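Uronate isomerase (Caulobacter crescentus, PDB 2Q01) catalyses the isomerisation of D-glucuronate to D-fructuronate and of D-galacturonate to D-tagaturonate. Local coordinates at the interface of chains A and B. Residues are numbered along the deposited sequence; one frame, centred on the assembly and turned at random. Chains: chain A/B, Uronate isomerase.

Contact 1: the interface of chains A and B. Residues chain A 339, 343, 346, 374, 377-378; chain B 315-318, 330, 332.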
loop_
_atom_site.group_PDB
_atom_site.type_symbol
_atom_site.label_atom_id
_atom_site.label_comp_id
_atom_site.label_asym_id
_atom_site.label_seq_id
_atom_site.Cartn_x
_atom_site.Cartn_y
_atom_site.Cartn_z
ATOM N N VAL A 339 10.618 11.780 4.536
ATOM C CA VAL A 339 11.953 11.885 3.919
ATOM C C VAL A 339 12.458 13.327 3.870
ATOM O O VAL A 339 13.552 13.611 4.354
ATOM C CB VAL A 339 12.018 11.216 2.501
ATOM C CG1 VAL A 339 13.437 11.184 1.960
ATOM C CG2 VAL A 339 11.488 9.810 2.547
ATOM N N LYS A 343 14.421 15.634 7.429
ATOM C CA LYS A 343 15.777 15.994 6.988
ATOM C C LYS A 343 16.470 17.171 7.716
ATOM O O LYS A 343 17.642 17.031 8.069
ATOM C CB LYS A 343 15.847 16.140 5.454
ATOM C CG LYS A 343 17.267 16.047 4.894
ATOM C CD LYS A 343 17.315 16.067 3.369
ATOM C CE LYS A 343 18.769 16.083 2.906
ATOM N NZ LYS A 343 18.952 16.330 1.452
ATOM N N LEU A 346 17.468 15.768 11.070
ATOM C CA LEU A 346 18.464 14.710 10.903
ATOM C C LEU A 346 19.814 15.197 10.374
ATOM O O LEU A 346 20.830 14.523 10.564
ATOM C CB LEU A 346 17.917 13.585 10.015
ATOM C CG LEU A 346 16.744 12.772 10.573
ATOM C CD1 LEU A 346 16.147 11.880 9.503
ATOM C CD2 LEU A 346 17.154 11.964 11.792
ATOM N N LEU A 374 14.631 4.811 6.642
ATOM C CA LEU A 374 15.143 5.838 7.553
ATOM C C LEU A 374 15.649 5.241 8.866
ATOM O O LEU A 374 16.776 5.514 9.270
ATOM C CB LEU A 374 14.095 6.929 7.828
ATOM C CG LEU A 374 13.787 7.977 6.742
ATOM C CD1 LEU A 374 12.679 8.906 7.211
ATOM C CD2 LEU A 374 15.016 8.781 6.324
ATOM N N HIS A 377 18.852 3.174 8.881
ATOM C CA HIS A 377 20.091 3.907 8.636
ATOM C C HIS A 377 20.521 4.803 9.791
ATOM O O HIS A 377 21.659 4.714 10.254
ATOM C CB HIS A 377 20.030 4.727 7.347
ATOM C CG HIS A 377 21.203 5.638 7.177
ATOM N ND1 HIS A 377 22.431 5.193 6.739
ATOM C CD2 HIS A 377 21.353 6.958 7.437
ATOM C CE1 HIS A 377 23.279 6.205 6.713
ATOM N NE2 HIS A 377 22.652 7.286 7.136
ATOM N N TYR A 378 19.629 5.695 10.217
ATOM C CA TYR A 378 19.989 6.739 11.179
ATOM C C TYR A 378 20.051 6.183 12.590
ATOM O O TYR A 378 19.085 5.563 13.039
ATOM C CB TYR A 378 18.993 7.900 11.131
ATOM C CG TYR A 378 19.177 8.826 9.959
ATOM C CD1 TYR A 378 18.368 8.725 8.830
ATOM C CD2 TYR A 378 20.162 9.805 9.978
ATOM C CE1 TYR A 378 18.535 9.584 7.750
ATOM C CE2 TYR A 378 20.343 10.658 8.906
ATOM C CZ TYR A 378 19.528 10.544 7.796
ATOM O OH TYR A 378 19.710 11.399 6.738
ATOM N N ASN B 315 21.782 10.595 -1.133
ATOM C CA ASN B 315 22.641 11.322 -0.202
ATOM C C ASN B 315 21.857 12.103 0.842
ATOM O O ASN B 315 22.119 13.283 1.085
ATOM C CB ASN B 315 23.637 12.216 -0.962
ATOM C CG ASN B 315 24.386 11.462 -2.047
ATOM O OD1 ASN B 315 24.916 10.373 -1.811
ATOM N ND2 ASN B 315 24.427 12.032 -3.243
ATOM N N HIS B 316 20.892 11.419 1.452
ATOM C CA HIS B 316 19.989 11.996 2.447
ATOM C C HIS B 316 20.729 12.448 3.708
ATOM O O HIS B 316 20.380 13.466 4.305
ATOM C CB HIS B 316 18.908 10.975 2.791
ATOM C CG HIS B 316 17.774 11.530 3.583
ATOM N ND1 HIS B 316 17.757 11.527 4.962
ATOM C CD2 HIS B 316 16.611 12.098 3.193
ATOM C CE1 HIS B 316 16.630 12.071 5.387
ATOM N NE2 HIS B 316 15.917 12.426 4.333
ATOM N N ASN B 317 21.750 11.687 4.099
ATOM C CA ASN B 317 22.646 12.073 5.181
ATOM C C ASN B 317 23.689 13.023 4.610
ATOM O O ASN B 317 24.568 12.607 3.843
ATOM C CB ASN B 317 23.311 10.830 5.780
ATOM C CG ASN B 317 23.812 11.039 7.206
ATOM O OD1 ASN B 317 23.587 10.194 8.070
ATOM N ND2 ASN B 317 24.508 12.145 7.453
ATOM N N VAL B 318 23.579 14.299 4.983
ATOM C CA VAL B 318 24.442 15.354 4.444
ATOM C C VAL B 318 25.849 15.250 5.032
ATOM O O VAL B 318 26.838 15.376 4.303
ATOM C CB VAL B 318 23.842 16.772 4.670
ATOM C CG1 VAL B 318 24.675 17.836 3.968
ATOM C CG2 VAL B 318 22.405 16.833 4.172
ATOM N N ALA B 330 22.647 5.822 2.420
ATOM C CA ALA B 330 21.756 6.884 2.867
ATOM C C ALA B 330 20.870 7.397 1.739
ATOM O O ALA B 330 20.518 8.567 1.722
ATOM C CB ALA B 330 22.548 8.010 3.493
ATOM N N ILE B 332 17.266 7.194 0.292
ATOM C CA ILE B 332 15.939 6.844 0.787
ATOM C C ILE B 332 14.921 6.993 -0.349
ATOM O O ILE B 332 14.985 7.958 -1.098
ATOM C CB ILE B 332 15.540 7.760 2.000
ATOM C CG1 ILE B 332 16.695 7.927 3.005
ATOM C CG2 ILE B 332 14.285 7.256 2.706
ATOM C CD1 ILE B 332 17.171 6.635 3.718
HETATM O O HOH W 1 21.413 15.762 0.152
HETATM O O HOH W 2 20.719 14.532 6.802
#
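The start of helix 343-349, the end of helix 366-375 and the loops beside them in chain A meet the loop at B:His316 and B:Asn317, the start of helix 318-323 and strand 332-333 of chain B. The protein is a uronate isomerase of the metallo-dependent hydrolase superfamily. The imidazole of B:His316 plugs into chain A. Its CG lies anti to the backbone N (chi1 -168°), which places the ring between the A:Val339 carbonyl and the A:Tyr378 hydroxyl. B:His316 NE2 donates to the backbone O of A:Val339 at 2.6 Å. This bond is almost straight, with the oxygen in the ring plane. At the other ring nitrogen, B:His316 ND1 meets the phenol OH of A:Tyr378, also at 2.6 Å; the direction is not settled. The two bonds fix the rotation of the imidazole. The extended chain of A:Lys343 runs along one face of this ring, with CG 3.9 Å above its plane. Methyl CD2 of A:Leu374 touches CE1 of B:His316 and the CG1 branch of B:Ile332. The A:Tyr378 ring is held between A:His377 CD2 over one face and A:Leu346 CD1 over the other. A:His377 NE2 donates to amide oxygen OD1 of B:Asn317 at 3.2 Å, on a lone pair in the carbonyl plane. The ring and amide planes are 84° apart. Methyl CB of B:Ala330 sits over one face of the A:His377 ring. Water 1 joins A:Lys343 NZ to the backbone O of B:Asn315.

Contact 2: the interface of chains A and B. Residues chain A 401, 405, 442-443, 448; chain B 14, 112, 393-395.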
loop_
_atom_site.group_PDB
_atom_site.type_symbol
_atom_site.label_atom_id
_atom_site.label_comp_id
_atom_site.label_asym_id
_atom_site.label_seq_id
_atom_site.Cartn_x
_atom_site.Cartn_y
_atom_site.Cartn_z
ATOM N N GLU A 401 5.481 -7.376 8.255
ATOM C CA GLU A 401 5.778 -7.792 6.877
ATOM C C GLU A 401 6.442 -6.715 6.013
ATOM O O GLU A 401 7.060 -7.038 5.000
ATOM C CB GLU A 401 4.513 -8.288 6.170
ATOM C CG GLU A 401 4.104 -9.716 6.504
ATOM C CD GLU A 401 2.766 -10.117 5.879
ATOM O OE1 GLU A 401 1.885 -9.243 5.696
ATOM O OE2 GLU A 401 2.589 -11.317 5.577
ATOM N N GLU A 405 12.315 -6.237 6.827
ATOM C CA GLU A 405 13.339 -6.515 5.825
ATOM C C GLU A 405 14.415 -5.447 5.669
ATOM O O GLU A 405 15.548 -5.758 5.297
ATOM C CB GLU A 405 12.694 -6.866 4.489
ATOM C CG GLU A 405 12.125 -8.290 4.507
ATOM C CD GLU A 405 11.452 -8.704 3.217
ATOM O OE1 GLU A 405 10.876 -7.831 2.527
ATOM O OE2 GLU A 405 11.502 -9.911 2.894
ATOM N N ARG A 442 5.763 -18.087 11.114
ATOM C CA ARG A 442 5.731 -18.150 9.655
ATOM C C ARG A 442 7.129 -18.036 9.045
ATOM O O ARG A 442 7.373 -18.570 7.967
ATOM C CB ARG A 442 4.844 -17.045 9.093
ATOM C CG ARG A 442 3.890 -17.516 8.005
ATOM C CD ARG A 442 4.059 -16.753 6.699
ATOM N NE ARG A 442 4.118 -15.302 6.866
ATOM C CZ ARG A 442 4.583 -14.465 5.942
ATOM N NH1 ARG A 442 5.036 -14.929 4.782
ATOM N NH2 ARG A 442 4.605 -13.162 6.183
ATOM N N MET A 443 8.034 -17.339 9.735
ATOM C CA MET A 443 9.425 -17.214 9.296
ATOM C C MET A 443 10.186 -18.519 9.500
ATOM O O MET A 443 10.989 -18.915 8.655
ATOM C CB MET A 443 10.127 -16.073 10.040
ATOM C CG MET A 443 9.542 -14.692 9.770
ATOM S SD MET A 443 9.953 -14.058 8.137
ATOM C CE MET A 443 11.668 -13.659 8.391
ATOM N N ARG A 448 13.148 -19.117 7.176
ATOM C CA ARG A 448 13.761 -17.800 7.023
ATOM C C ARG A 448 14.428 -17.363 8.320
ATOM O O ARG A 448 15.227 -16.423 8.331
ATOM C CB ARG A 448 12.715 -16.783 6.605
ATOM C CG ARG A 448 12.222 -16.975 5.198
ATOM C CD ARG A 448 11.683 -15.673 4.672
ATOM N NE ARG A 448 10.232 -15.678 4.560
ATOM C CZ ARG A 448 9.496 -14.577 4.469
ATOM N NH1 ARG A 448 10.076 -13.383 4.502
ATOM N NH2 ARG A 448 8.179 -14.671 4.361
ATOM N N LEU B 14 11.824 -20.580 1.881
ATOM C CA LEU B 14 11.018 -19.625 1.090
ATOM C C LEU B 14 9.729 -20.185 0.454
ATOM O O LEU B 14 8.922 -19.426 -0.087
ATOM C CB LEU B 14 11.877 -18.856 0.055
ATOM C CG LEU B 14 13.214 -18.242 0.522
ATOM C CD1 LEU B 14 14.044 -17.767 -0.645
ATOM C CD2 LEU B 14 13.011 -17.126 1.511
ATOM N N GLY B 112 15.562 -11.922 10.077
ATOM C CA GLY B 112 14.316 -11.562 9.410
ATOM C C GLY B 112 14.491 -10.773 8.129
ATOM O O GLY B 112 13.513 -10.486 7.423
ATOM N N PRO B 393 12.097 -11.515 -0.120
ATOM C CA PRO B 393 10.965 -12.456 -0.059
ATOM C C PRO B 393 9.566 -11.821 -0.001
ATOM O O PRO B 393 8.716 -12.138 -0.839
ATOM C CB PRO B 393 11.249 -13.246 1.220
ATOM C CG PRO B 393 12.724 -13.295 1.286
ATOM C CD PRO B 393 13.206 -11.971 0.746
ATOM N N GLU B 394 9.342 -10.932 0.964
ATOM C CA GLU B 394 8.073 -10.204 1.064
ATOM C C GLU B 394 7.836 -9.216 -0.084
ATOM O O GLU B 394 6.700 -9.010 -0.499
ATOM C CB GLU B 394 7.952 -9.490 2.415
ATOM C CG GLU B 394 6.821 -10.002 3.298
ATOM C CD GLU B 394 7.074 -11.383 3.875
ATOM O OE1 GLU B 394 7.950 -11.513 4.756
ATOM O OE2 GLU B 394 6.380 -12.334 3.461
ATOM N N GLY B 395 8.910 -8.618 -0.591
ATOM C CA GLY B 395 8.819 -7.609 -1.641
ATOM C C GLY B 395 8.496 -8.192 -2.999
ATOM O O GLY B 395 7.610 -7.693 -3.698
HETATM O O HOH W 3 16.355 -14.600 10.264
#
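A:Arg448 grips the carboxylate of B:Glu394 end-on with two nitrogens. A:Arg448 NH1 donates to OE1 of B:Glu394 at 2.8 Å, from above the carboxylate plane. A:Arg448 NH2 donates to OE2 of B:Glu394 at 3.1 Å, on the syn side. The guanidinium and carboxylate planes are turned 40° apart, so the pair is not coplanar. A:Arg442 comes to the same carboxylate tip to tip. A:Arg442 NH1 gives a second hydrogen bond to B:Glu394 OE2 at 3.2 Å, again on the syn side, with the planes 69° apart. OE2 thus accepts from both arginines. The bend of B:Glu394 at chi2 (71°) turns its carboxylate toward them. The backbone N of B:Glu394 donates to OE2 of A:Glu405 at 3.1 Å. This amide lies at the start of a helix, whose end may help to stabilise the A:Glu405 carboxylate. CB of B:Pro393 packs by NH1 of A:Arg448, while CD2 of B:Leu14 meets CD of A:Arg448 at 3.7 Å. Methyl CE of A:Met443 touches CA of B:Gly112.

Further out, A:Glu401 OE2 forms a salt bridge with A:Arg442 NH2 at 2.8 Å within chain A and helps to position that guanidinium. The sulfur SD of A:Met443 lies over the centre of the A:Arg448 guanidinium, 3.6 Å above its plane. Water 3 links the backbone O of A:Arg448 to the backbone N of B:Gly112. In the fold, B:Pro393 and B:Glu394 open helix 393-407 of chain B. They face the later part of that same helix in chain A, the end of helix 425-445 and the loop that holds A:Arg448.

Contact 1 and contact 2 belong to one interface between two copies of the protein. The centres of their C-alpha atoms lie about 25 Å apart. They share no residue and no helix or strand. Contact 1 rests on a histidine held by hydrogen bonds and packing, and contact 2 adds salt bridges between charged groups. Their separation gives the chains two distant points of attachment, which should restrain rocking of one chain against the other. The two chains are not related by exact two-fold symmetry across this interface. The deposited assembly holds three copies, but the structure alone does not show that this is the biological form.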